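Long-range contacts in protein TASOR (Homo sapiens, PDB 6TL1), which serves, through a larger protein of which this is the pseudo-PARP domain, in the HUSH complex, which keeps H3K9me3-rich loci silent by recruiting SETDB1 and MORC2: residues A2-L7 and A39-N44; K88-V92 and R193-R197; I131-M135 and R197-P201. Residue numbers count along the deposited sequence, not the author numbering.

Interaction 1 (A2-L7 and A39-N44); sequences ALFQPL and ACLVHN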
ATOM      1  N   ALA A   2     -16.681  15.059   6.173  1.00 62.11           N
ATOM      2  CA  ALA A   2     -16.944  14.250   4.990  1.00 59.53           C
ATOM      3  C   ALA A   2     -15.745  13.358   4.659  1.00 55.34           C
ATOM      4  O   ALA A   2     -14.728  13.831   4.148  1.00 54.72           O
ATOM      5  CB  ALA A   2     -17.287  15.139   3.799  1.00 62.95           C
ATOM      6  N   LEU A   3     -15.878  12.062   4.941  1.00 50.83           N
ATOM      7  CA  LEU A   3     -14.754  11.146   4.761  1.00 50.29           C
ATOM      8  C   LEU A   3     -14.375  10.998   3.288  1.00 46.75           C
ATOM      9  O   LEU A   3     -13.189  10.985   2.948  1.00 43.36           O
ATOM     10  CB  LEU A   3     -15.087   9.792   5.392  1.00 50.17           C
ATOM     11  CG  LEU A   3     -14.012   8.695   5.286  1.00 51.50           C
ATOM     12  CD1 LEU A   3     -12.707   9.159   5.891  1.00 50.02           C
ATOM     13  CD2 LEU A   3     -14.487   7.431   5.990  1.00 52.53           C
ATOM     14  N   PHE A   4     -15.356  10.918   2.395  1.00 48.35           N
ATOM     15  CA  PHE A   4     -15.091  10.728   0.974  1.00 46.53           C
ATOM     16  C   PHE A   4     -15.481  11.969   0.192  1.00 49.09           C
ATOM     17  O   PHE A   4     -16.581  12.505   0.370  1.00 45.73           O
ATOM     18  CB  PHE A   4     -15.839   9.509   0.427  1.00 47.49           C
ATOM     19  CG  PHE A   4     -15.409   8.220   1.051  1.00 45.25           C
ATOM     20  CD1 PHE A   4     -14.204   7.646   0.697  1.00 42.85           C
ATOM     21  CD2 PHE A   4     -16.196   7.600   2.012  1.00 47.52           C
ATOM     22  CE1 PHE A   4     -13.791   6.463   1.276  1.00 46.48           C
ATOM     23  CE2 PHE A   4     -15.788   6.414   2.595  1.00 46.10           C
ATOM     24  CZ  PHE A   4     -14.584   5.847   2.228  1.00 43.28           C
ATOM     25  N   GLN A   5     -14.599  12.405  -0.701  1.00 49.14           N
ATOM     26  CA  GLN A   5     -14.977  13.497  -1.587  1.00 51.20           C
ATOM     27  C   GLN A   5     -15.020  12.971  -3.006  1.00 48.45           C
ATOM     28  O   GLN A   5     -13.946  12.701  -3.600  1.00 42.29           O
ATOM     29  CB  GLN A   5     -14.009  14.671  -1.452  1.00 48.78           C
ATOM     30  CG  GLN A   5     -14.066  15.653  -2.625  1.00 51.33           C
ATOM     31  CD  GLN A   5     -12.790  16.451  -2.778  1.00 54.38           C
ATOM     32  OE1 GLN A   5     -11.840  16.290  -2.006  1.00 53.92           O
ATOM     33  NE2 GLN A   5     -12.776  17.352  -3.749  1.00 50.71           N
ATOM     34  N   PRO A   6     -16.179  12.764  -3.607  1.00 50.59           N
ATOM     35  CA  PRO A   6     -16.250  12.286  -4.983  1.00 50.15           C
ATOM     36  C   PRO A   6     -15.639  13.302  -5.943  1.00 47.83           C
ATOM     37  O   PRO A   6     -15.803  14.512  -5.768  1.00 42.53           O
ATOM     38  CB  PRO A   6     -17.743  12.096  -5.241  1.00 54.54           C
ATOM     39  CG  PRO A   6     -18.356  11.971  -3.864  1.00 57.27           C
ATOM     40  CD  PRO A   6     -17.524  12.854  -2.985  1.00 54.88           C
ATOM     41  N   LEU A   7     -14.898  12.797  -6.928  1.00 39.59           N
ATOM     42  CA  LEU A   7     -14.233  13.617  -7.928  1.00 39.93           C
ATOM     43  C   LEU A   7     -14.921  13.417  -9.271  1.00 47.84           C
ATOM     44  O   LEU A   7     -15.304  12.292  -9.620  1.00 47.80           O
ATOM     45  CB  LEU A   7     -12.747  13.268  -8.043  1.00 39.35           C
ATOM     46  CG  LEU A   7     -11.950  13.196  -6.741  1.00 39.43           C
ATOM     47  CD1 LEU A   7     -10.575  12.541  -6.967  1.00 34.91           C
ATOM     48  CD2 LEU A   7     -11.798  14.577  -6.132  1.00 39.67           C
ATOM     49  N   ALA A  39     -13.788   7.831  -8.536  1.00 48.25           N
ATOM     50  CA  ALA A  39     -12.653   8.102  -7.669  1.00 46.59           C
ATOM     51  C   ALA A  39     -13.079   9.079  -6.583  1.00 48.99           C
ATOM     52  O   ALA A  39     -13.852  10.010  -6.844  1.00 52.94           O
ATOM     53  CB  ALA A  39     -11.469   8.663  -8.465  1.00 44.43           C
ATOM     54  N   CYS A  40     -12.590   8.849  -5.365  1.00 46.66           N
ATOM     55  CA  CYS A  40     -12.808   9.750  -4.241  1.00 48.76           C
ATOM     56  C   CYS A  40     -11.494  10.047  -3.540  1.00 44.64           C
ATOM     57  O   CYS A  40     -10.642   9.165  -3.412  1.00 39.46           O
ATOM     58  CB  CYS A  40     -13.758   9.144  -3.198  1.00 56.49           C
ATOM     59  SG  CYS A  40     -15.381   8.693  -3.782  1.00 71.39           S
ATOM     60  N   LEU A  41     -11.337  11.280  -3.066  1.00 42.52           N
ATOM     61  CA  LEU A  41     -10.275  11.546  -2.110  1.00 40.93           C
ATOM     62  C   LEU A  41     -10.780  11.215  -0.713  1.00 40.69           C
ATOM     63  O   LEU A  41     -11.978  11.298  -0.426  1.00 44.29           O
ATOM     64  CB  LEU A  41      -9.796  13.000  -2.178  1.00 45.04           C
ATOM     65  CG  LEU A  41      -8.968  13.324  -3.418  1.00 47.34           C
ATOM     66  CD1 LEU A  41      -8.842  14.813  -3.656  1.00 48.06           C
ATOM     67  CD2 LEU A  41      -7.591  12.676  -3.295  1.00 41.22           C
ATOM     68  N   VAL A  42      -9.868  10.783   0.146  1.00 39.39           N
ATOM     69  CA  VAL A  42     -10.218  10.419   1.508  1.00 40.51           C
ATOM     70  C   VAL A  42      -9.748  11.539   2.430  1.00 40.49           C
ATOM     71  O   VAL A  42      -8.609  12.013   2.323  1.00 40.05           O
ATOM     72  CB  VAL A  42      -9.609   9.063   1.898  1.00 40.42           C
ATOM     73  CG1 VAL A  42      -9.974   8.715   3.331  1.00 44.10           C
ATOM     74  CG2 VAL A  42     -10.094   7.974   0.937  1.00 42.93           C
ATOM     75  N   HIS A  43     -10.625  11.975   3.327  1.00 41.81           N
ATOM     76  CA  HIS A  43     -10.271  13.024   4.283  1.00 45.10           C
ATOM     77  C   HIS A  43     -10.595  12.477   5.666  1.00 45.03           C
ATOM     78  O   HIS A  43     -11.699  12.661   6.180  1.00 43.89           O
ATOM     79  CB  HIS A  43     -10.993  14.348   3.974  1.00 49.58           C
ATOM     80  CG  HIS A  43     -10.809  14.808   2.557  1.00 55.98           C
ATOM     81  ND1 HIS A  43      -9.646  15.397   2.127  1.00 57.83           N
ATOM     82  CD2 HIS A  43     -11.665  14.835   1.506  1.00 57.45           C
ATOM     83  CE1 HIS A  43      -9.763  15.711   0.843  1.00 56.54           C
ATOM     84  NE2 HIS A  43     -10.977  15.389   0.448  1.00 58.20           N
ATOM     85  N   ASN A  44      -9.605  11.840   6.288  1.00 41.75           N
ATOM     86  CA  ASN A  44      -9.792  11.281   7.620  1.00 45.25           C
ATOM     87  C   ASN A  44      -8.820  12.051   8.506  1.00 42.38           C
ATOM     88  O   ASN A  44      -7.621  11.753   8.534  1.00 39.94           O
ATOM     89  CB  ASN A  44      -9.553   9.754   7.641  1.00 41.86           C
ATOM     90  CG  ASN A  44      -9.697   9.151   9.056  1.00 46.60           C
ATOM     91  OD1 ASN A  44      -9.397   9.808  10.052  1.00 45.93           O
ATOM     92  ND2 ASN A  44     -10.247   7.944   9.142  1.00 46.16           N
TER
HETATM   93  O   HOH W   1     -15.868   9.620  -9.280  1.00 51.21           O
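Leu3 lays its CD1 methyl against Val42 CG1 at 3.8 Å and against Asn44 CB at 3.7 Å, although its CA-to-CB bond runs sideways to the partner strand. On the same side the Phe4 ring reaches Val42, CE1 to CG2 4.0 Å, and its CB meets Cys40 CB at 4.2 Å; helix 82-88 lies over this face through Gln83, Cys86 and Glu87. The backbones pair as antiparallel strands: Phe4-Val42 and Pro6-Cys40 are non-hydrogen-bonded pairs, while hydrogen-bonded Gln5-Leu41 between them joins Gln5 N to Leu41 O (2.9 Å) and Leu41 N to Gln5 O (3.0 Å). This adds strand 4-6 as the edge of the five-stranded antiparallel sheet of the pseudo-PARP domain. A proline suits the position, because the nitrogen of Pro6 belongs to a non-hydrogen-bonded pair and no donor is lost from the ladder. His43 N to Leu3 O (2.8 Å) and Leu7 N to Ala39 O (3.0 Å) extend it at the two ends, and beyond the latter water 1 bridges Leu7 O and Ala39 N, 2.8 Å from each. On the other face Leu7 CD2 packs on Leu41 CD1 at 3.9 Å, with Val17 of helix 12-22 touching both leucines. Toward solvent, His43 NE2 donates to Gln5 OE1 at 2.8 Å, tying the two side chains across the segments.

Interaction 2 (K88-V92 and R193-R197); sequences KGLHV and RRRPR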
ATOM      1  N   LYS A  88     -11.199   3.667   9.684  1.00 54.26           N
ATOM      2  CA  LYS A  88     -10.458   3.157  10.833  1.00 57.39           C
ATOM      3  C   LYS A  88      -8.967   3.010  10.561  1.00 52.07           C
ATOM      4  O   LYS A  88      -8.193   2.898  11.517  1.00 50.00           O
ATOM      5  CB  LYS A  88     -10.953   1.751  11.219  1.00 61.09           C
ATOM      6  CG  LYS A  88     -12.429   1.557  11.496  1.00 67.91           C
ATOM      7  CD  LYS A  88     -12.849   1.925  12.888  1.00 76.81           C
ATOM      8  CE  LYS A  88     -13.534   3.264  12.904  1.00 81.62           C
ATOM      9  NZ  LYS A  88     -14.235   3.501  14.190  1.00 83.59           N
ATOM     10  N   GLY A  89      -8.547   3.051   9.301  1.00 45.95           N
ATOM     11  CA  GLY A  89      -7.171   2.777   8.959  1.00 45.09           C
ATOM     12  C   GLY A  89      -6.943   1.295   8.715  1.00 44.22           C
ATOM     13  O   GLY A  89      -7.789   0.442   8.988  1.00 51.29           O
ATOM     14  N   LEU A  90      -5.783   0.987   8.148  1.00 41.63           N
ATOM     15  CA  LEU A  90      -5.414  -0.392   7.851  1.00 40.41           C
ATOM     16  C   LEU A  90      -4.778  -1.034   9.080  1.00 40.75           C
ATOM     17  O   LEU A  90      -3.797  -0.514   9.615  1.00 40.27           O
ATOM     18  CB  LEU A  90      -4.450  -0.440   6.675  1.00 38.20           C
ATOM     19  CG  LEU A  90      -4.055  -1.834   6.193  1.00 41.33           C
ATOM     20  CD1 LEU A  90      -5.278  -2.638   5.767  1.00 40.61           C
ATOM     21  CD2 LEU A  90      -3.077  -1.709   5.049  1.00 43.09           C
ATOM     22  N   HIS A  91      -5.328  -2.164   9.512  1.00 45.20           N
ATOM     23  CA  HIS A  91      -4.880  -2.857  10.710  1.00 48.39           C
ATOM     24  C   HIS A  91      -4.176  -4.162  10.364  1.00 47.91           C
ATOM     25  O   HIS A  91      -4.353  -4.723   9.274  1.00 40.75           O
ATOM     26  CB  HIS A  91      -6.058  -3.148  11.646  1.00 51.22           C
ATOM     27  CG  HIS A  91      -6.599  -1.931  12.331  1.00 56.37           C
ATOM     28  ND1 HIS A  91      -7.362  -0.989  11.679  1.00 58.95           N
ATOM     29  CD2 HIS A  91      -6.487  -1.506  13.611  1.00 60.95           C
ATOM     30  CE1 HIS A  91      -7.695  -0.031  12.525  1.00 60.55           C
ATOM     31  NE2 HIS A  91      -7.177  -0.321  13.705  1.00 62.30           N
ATOM     32  N   VAL A  92      -3.386  -4.653  11.332  1.00 43.17           N
ATOM     33  CA  VAL A  92      -2.725  -5.939  11.157  1.00 46.75           C
ATOM     34  C   VAL A  92      -3.778  -7.029  11.050  1.00 51.27           C
ATOM     35  O   VAL A  92      -4.925  -6.874  11.491  1.00 49.47           O
ATOM     36  CB  VAL A  92      -1.758  -6.247  12.313  1.00 40.31           C
ATOM     37  CG1 VAL A  92      -0.612  -5.242  12.330  1.00 36.62           C
ATOM     38  CG2 VAL A  92      -2.517  -6.253  13.650  1.00 43.90           C
ATOM     39  N   ARG A 193       2.044  -2.074  17.440  1.00 49.73           N
ATOM     40  CA  ARG A 193       0.793  -1.362  17.221  1.00 51.47           C
ATOM     41  C   ARG A 193      -0.068  -2.142  16.238  1.00 48.48           C
ATOM     42  O   ARG A 193       0.446  -2.776  15.314  1.00 43.05           O
ATOM     43  CB  ARG A 193       1.081   0.039  16.685  1.00 50.12           C
ATOM     44  CG  ARG A 193       1.613   1.005  17.735  1.00 55.47           C
ATOM     45  CD  ARG A 193       1.687   2.415  17.182  1.00 54.29           C
ATOM     46  NE  ARG A 193       0.490   2.751  16.423  1.00 55.94           N
ATOM     47  CZ  ARG A 193      -0.472   3.547  16.875  1.00 60.08           C
ATOM     48  NH1 ARG A 193      -0.370   4.086  18.084  1.00 64.29           N
ATOM     49  NH2 ARG A 193      -1.536   3.801  16.122  1.00 57.66           N
ATOM     50  N   ARG A 194      -1.381  -2.142  16.458  1.00 48.73           N
ATOM     51  CA  ARG A 194      -2.212  -2.837  15.489  1.00 43.11           C
ATOM     52  C   ARG A 194      -2.437  -2.007  14.232  1.00 43.27           C
ATOM     53  O   ARG A 194      -2.844  -2.558  13.205  1.00 42.91           O
ATOM     54  CB  ARG A 194      -3.558  -3.237  16.097  1.00 50.09           C
ATOM     55  CG  ARG A 194      -3.456  -4.335  17.142  1.00 58.58           C
ATOM     56  CD  ARG A 194      -4.788  -5.033  17.369  1.00 71.81           C
ATOM     57  NE  ARG A 194      -5.185  -5.805  16.191  1.00 76.90           N
ATOM     58  CZ  ARG A 194      -6.206  -5.513  15.391  1.00 81.87           C
ATOM     59  NH1 ARG A 194      -6.970  -4.454  15.629  1.00 83.10           N
ATOM     60  NH2 ARG A 194      -6.462  -6.292  14.346  1.00 82.40           N
ATOM     61  N   ARG A 195      -2.169  -0.697  14.280  1.00 40.26           N
ATOM     62  CA  ARG A 195      -2.288   0.163  13.109  1.00 42.87           C
ATOM     63  C   ARG A 195      -1.037   1.031  12.992  1.00 41.38           C
ATOM     64  O   ARG A 195      -0.870   1.987  13.763  1.00 42.35           O
ATOM     65  CB  ARG A 195      -3.537   1.039  13.180  1.00 46.93           C
ATOM     66  CG  ARG A 195      -3.642   1.999  11.988  1.00 50.22           C
ATOM     67  CD  ARG A 195      -4.892   2.845  12.031  1.00 53.02           C
ATOM     68  NE  ARG A 195      -5.044   3.527  13.306  1.00 56.87           N
ATOM     69  CZ  ARG A 195      -4.387   4.634  13.648  1.00 57.27           C
ATOM     70  NH1 ARG A 195      -3.504   5.186  12.822  1.00 49.68           N
ATOM     71  NH2 ARG A 195      -4.600   5.186  14.837  1.00 64.59           N
ATOM     72  N   PRO A 196      -0.144   0.726  12.050  1.00 39.40           N
ATOM     73  CA  PRO A 196       1.013   1.604  11.833  1.00 37.27           C
ATOM     74  C   PRO A 196       0.539   2.962  11.358  1.00 36.73           C
ATOM     75  O   PRO A 196      -0.367   3.054  10.531  1.00 38.75           O
ATOM     76  CB  PRO A 196       1.812   0.879  10.740  1.00 37.86           C
ATOM     77  CG  PRO A 196       1.344  -0.550  10.804  1.00 35.84           C
ATOM     78  CD  PRO A 196      -0.120  -0.443  11.157  1.00 38.09           C
ATOM     79  N   ARG A 197       1.144   4.020  11.896  1.00 37.57           N
ATOM     80  CA  ARG A 197       0.656   5.362  11.599  1.00 38.18           C
ATOM     81  C   ARG A 197       1.295   6.005  10.372  1.00 42.22           C
ATOM     82  O   ARG A 197       0.782   7.035   9.905  1.00 44.68           O
ATOM     83  CB  ARG A 197       0.845   6.307  12.793  1.00 39.80           C
ATOM     84  CG  ARG A 197       0.400   5.789  14.163  1.00 42.72           C
ATOM     85  CD  ARG A 197       0.930   6.706  15.277  1.00 45.90           C
ATOM     86  NE  ARG A 197       2.338   6.495  15.538  1.00 44.18           N
ATOM     87  CZ  ARG A 197       3.087   7.323  16.255  1.00 48.01           C
ATOM     88  NH1 ARG A 197       4.370   7.058  16.457  1.00 51.56           N
ATOM     89  NH2 ARG A 197       2.576   8.453  16.721  1.00 50.99           N
TER
HETATM   90  O   HOH W   2      -8.165   2.536  14.257  1.00 58.24           O
HETATM   91  O   HOH W   3      -2.007   1.336   8.984  1.00 41.02           O
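Among the polar contacts, Val92 N donates a hydrogen bond to Arg194 O at 2.9 Å. The same carbonyl takes a CA-H...O contact from His91, with His91 CA 3.2 Å from Arg194 O, so the chains run side by side here without forming a regular strand pair. Waters add further bridges. Water 3 donates to Leu90 O (2.7 Å) and to Pro196 O (2.8 Å); water 2 donates to Lys88 O at 2.8 Å and accepts only a weak bond from Arg195 NE at 3.4 Å.

Van der Waals contact centres on the long arginine side chains. Arg195 CB sits over one face of the His91 ring, 4.1 Å from the ring centroid, a CH-pi contact, and that ring is steadied from its own loop by His91 ND1 donating to Gly89 O at 3.1 Å. Farther along the same arginine, Arg195 CD lies 3.8 Å from Gly89 CA; a CB on residue 89 would collide with it, and the positive phi of Gly89, where helix 82-88 ends, is itself awkward for other residues. Arg194 folds past Val92, its NE in van der Waals contact 3.7 Å from Val92 CG2.

Within 193-197, Arg193 NE and NH2 both donate to Arg195 O, at 3.1 and 3.0 Å, curling the turn on itself. The guanidinium of Arg195 goes on to a salt bridge with Glu50 of helix 45-60, while Leu90, Val92 and Pro196 rest on Val107 of strand 107-110, so the paired loops lie between that helix and that strand.

Interaction 3 (I131-M135 and R197-P201); sequences IFKIM and RHVCP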
ATOM      1  N   ILE A 131      -5.834   3.844  -2.361  1.00 35.53           N
ATOM      2  CA  ILE A 131      -4.500   4.404  -2.501  1.00 31.80           C
ATOM      3  C   ILE A 131      -4.101   4.969  -1.147  1.00 34.87           C
ATOM      4  O   ILE A 131      -4.776   5.860  -0.612  1.00 31.95           O
ATOM      5  CB  ILE A 131      -4.453   5.490  -3.586  1.00 30.61           C
ATOM      6  CG1 ILE A 131      -4.820   4.906  -4.962  1.00 34.45           C
ATOM      7  CG2 ILE A 131      -3.098   6.206  -3.568  1.00 30.44           C
ATOM      8  CD1 ILE A 131      -4.860   5.946  -6.079  1.00 32.67           C
ATOM      9  N   PHE A 132      -3.010   4.446  -0.595  1.00 32.82           N
ATOM     10  CA  PHE A 132      -2.463   4.922   0.668  1.00 34.54           C
ATOM     11  C   PHE A 132      -1.271   5.816   0.406  1.00 35.65           C
ATOM     12  O   PHE A 132      -0.434   5.510  -0.449  1.00 36.90           O
ATOM     13  CB  PHE A 132      -2.006   3.760   1.553  1.00 33.10           C
ATOM     14  CG  PHE A 132      -3.113   2.880   2.009  1.00 34.63           C
ATOM     15  CD1 PHE A 132      -3.501   1.791   1.256  1.00 35.00           C
ATOM     16  CD2 PHE A 132      -3.780   3.151   3.198  1.00 36.86           C
ATOM     17  CE1 PHE A 132      -4.532   0.970   1.687  1.00 39.84           C
ATOM     18  CE2 PHE A 132      -4.815   2.349   3.627  1.00 35.25           C
ATOM     19  CZ  PHE A 132      -5.199   1.255   2.864  1.00 35.64           C
ATOM     20  N   LYS A 133      -1.164   6.895   1.172  1.00 35.55           N
ATOM     21  CA  LYS A 133       0.116   7.566   1.254  1.00 34.44           C
ATOM     22  C   LYS A 133       0.913   6.885   2.360  1.00 35.58           C
ATOM     23  O   LYS A 133       0.354   6.444   3.369  1.00 39.83           O
ATOM     24  CB  LYS A 133      -0.023   9.068   1.510  1.00 35.93           C
ATOM     25  CG  LYS A 133      -0.547   9.483   2.864  1.00 46.21           C
ATOM     26  CD  LYS A 133      -0.436  11.009   2.999  1.00 46.78           C
ATOM     27  CE  LYS A 133      -1.062  11.544   4.290  1.00 49.69           C
ATOM     28  NZ  LYS A 133      -1.080  13.047   4.284  1.00 54.81           N
ATOM     29  N   ILE A 134       2.214   6.727   2.125  1.00 36.84           N
ATOM     30  CA  ILE A 134       3.088   5.988   3.022  1.00 35.84           C
ATOM     31  C   ILE A 134       4.390   6.753   3.150  1.00 38.02           C
ATOM     32  O   ILE A 134       4.733   7.588   2.309  1.00 40.42           O
ATOM     33  CB  ILE A 134       3.386   4.551   2.530  1.00 35.54           C
ATOM     34  CG1 ILE A 134       4.006   4.614   1.124  1.00 42.13           C
ATOM     35  CG2 ILE A 134       2.120   3.726   2.553  1.00 28.01           C
ATOM     36  CD1 ILE A 134       4.418   3.267   0.545  1.00 39.49           C
ATOM     37  N   MET A 135       5.108   6.450   4.224  1.00 34.71           N
ATOM     38  CA  MET A 135       6.514   6.808   4.366  1.00 36.43           C
ATOM     39  C   MET A 135       7.290   5.521   4.546  1.00 40.75           C
ATOM     40  O   MET A 135       7.168   4.853   5.583  1.00 38.21           O
ATOM     41  CB  MET A 135       6.720   7.748   5.547  1.00 38.30           C
ATOM     42  CG  MET A 135       6.080   9.104   5.332  1.00 50.80           C
ATOM     43  SD  MET A 135       6.410  10.195   6.722  1.00 57.46           S
ATOM     44  CE  MET A 135       5.262   9.484   7.886  1.00 55.13           C
ATOM     45  N   ARG A 197       1.144   4.020  11.896  1.00 37.57           N
ATOM     46  CA  ARG A 197       0.656   5.362  11.599  1.00 38.18           C
ATOM     47  C   ARG A 197       1.295   6.005  10.372  1.00 42.22           C
ATOM     48  O   ARG A 197       0.782   7.035   9.905  1.00 44.68           O
ATOM     49  CB  ARG A 197       0.845   6.307  12.793  1.00 39.80           C
ATOM     50  CG  ARG A 197       0.400   5.789  14.163  1.00 42.72           C
ATOM     51  CD  ARG A 197       0.930   6.706  15.277  1.00 45.90           C
ATOM     52  NE  ARG A 197       2.338   6.495  15.538  1.00 44.18           N
ATOM     53  CZ  ARG A 197       3.087   7.323  16.255  1.00 48.01           C
ATOM     54  NH1 ARG A 197       4.370   7.058  16.457  1.00 51.56           N
ATOM     55  NH2 ARG A 197       2.576   8.453  16.721  1.00 50.99           N
ATOM     56  N   HIS A 198       2.364   5.423   9.820  1.00 35.78           N
ATOM     57  CA  HIS A 198       2.974   5.952   8.605  1.00 38.60           C
ATOM     58  C   HIS A 198       2.347   5.361   7.340  1.00 35.56           C
ATOM     59  O   HIS A 198       2.945   5.416   6.264  1.00 37.92           O
ATOM     60  CB  HIS A 198       4.501   5.764   8.636  1.00 35.95           C
ATOM     61  CG  HIS A 198       4.965   4.388   9.006  1.00 38.52           C
ATOM     62  ND1 HIS A 198       4.530   3.721  10.133  1.00 41.43           N
ATOM     63  CD2 HIS A 198       5.883   3.574   8.424  1.00 36.86           C
ATOM     64  CE1 HIS A 198       5.127   2.546  10.209  1.00 41.72           C
ATOM     65  NE2 HIS A 198       5.949   2.427   9.180  1.00 38.31           N
ATOM     66  N   VAL A 199       1.133   4.841   7.465  1.00 35.07           N
ATOM     67  CA  VAL A 199       0.267   4.413   6.380  1.00 35.08           C
ATOM     68  C   VAL A 199      -1.062   5.131   6.560  1.00 40.40           C
ATOM     69  O   VAL A 199      -1.658   5.068   7.641  1.00 45.09           O
ATOM     70  CB  VAL A 199       0.058   2.889   6.403  1.00 34.34           C
ATOM     71  CG1 VAL A 199      -1.027   2.492   5.439  1.00 34.09           C
ATOM     72  CG2 VAL A 199       1.392   2.163   6.107  1.00 36.97           C
ATOM     73  N   CYS A 200      -1.513   5.840   5.518  1.00 35.00           N
ATOM     74  CA  CYS A 200      -2.734   6.640   5.629  1.00 37.47           C
ATOM     75  C   CYS A 200      -3.542   6.582   4.337  1.00 39.59           C
ATOM     76  O   CYS A 200      -2.994   6.862   3.257  1.00 39.45           O
ATOM     77  CB  CYS A 200      -2.386   8.094   5.970  1.00 39.27           C
ATOM     78  SG  CYS A 200      -3.816   9.124   6.340  1.00 48.25           S
ATOM     79  N   PRO A 201      -4.823   6.226   4.393  1.00 41.31           N
ATOM     80  CA  PRO A 201      -5.642   6.224   3.172  1.00 40.06           C
ATOM     81  C   PRO A 201      -5.762   7.625   2.584  1.00 42.69           C
ATOM     82  O   PRO A 201      -5.994   8.607   3.298  1.00 38.24           O
ATOM     83  CB  PRO A 201      -6.995   5.691   3.647  1.00 41.92           C
ATOM     84  CG  PRO A 201      -7.038   6.017   5.088  1.00 46.09           C
ATOM     85  CD  PRO A 201      -5.621   5.916   5.591  1.00 46.18           C
TER
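Phe132 and Val199 form the apolar centre, with Phe132 CD2 3.6 Å from Val199 CG1; Phe132 CE2 also meets Pro201 CB at 4.0 Å, and Ile134 CG2 meets Val199 CG2 at 4.0 Å. Leu109 of strand 107-110 touches Phe132, Ile134 and Val199 alike. The backbones that carry these residues are neighbouring antiparallel strands in the five-stranded sheet. Lys133 and Cys200 make the hydrogen-bonded pair, Lys133 N to Cys200 O 2.8 Å and Cys200 N to Lys133 O 2.9 Å, and Met135 N to His198 O at 3.1 Å carries the ladder on toward the loop. Lys133 CG packs on Cys200 CB at 3.9 Å on the face turned to helix 45-60, whose Phe51 touches Lys133. At the polar edge His198 NE2 bonds Glu158 O. Backbone hydrogen bonds thus set the register while mostly apolar side chains pack around them, and even Lys133 joins in through the aliphatic part of its chain.

Interaction 3 is the core contact, its centre about 7 Å from the centre of the chain and eight of its nine touching residues buried; the centre of interaction 1, at a sheet edge, is about 18 Å from it, and interaction 2 is intermediate. Interactions 1 and 3 belong to one sheet: strand 34-42 sits beside strand 199-209, and Val42 CB packs on Pro201 O at 3.9 Å. Both are backbone ladders, but the edge one adds a side-chain hydrogen bond and a bridging water. Interaction 2 has a single backbone hydrogen bond instead, plus waters and arginine side chains. It meets interaction 3 along the chain at Arg197, which makes no cross-contact in either; Leu90 CB touches Phe132 CE2 at 4.1 Å.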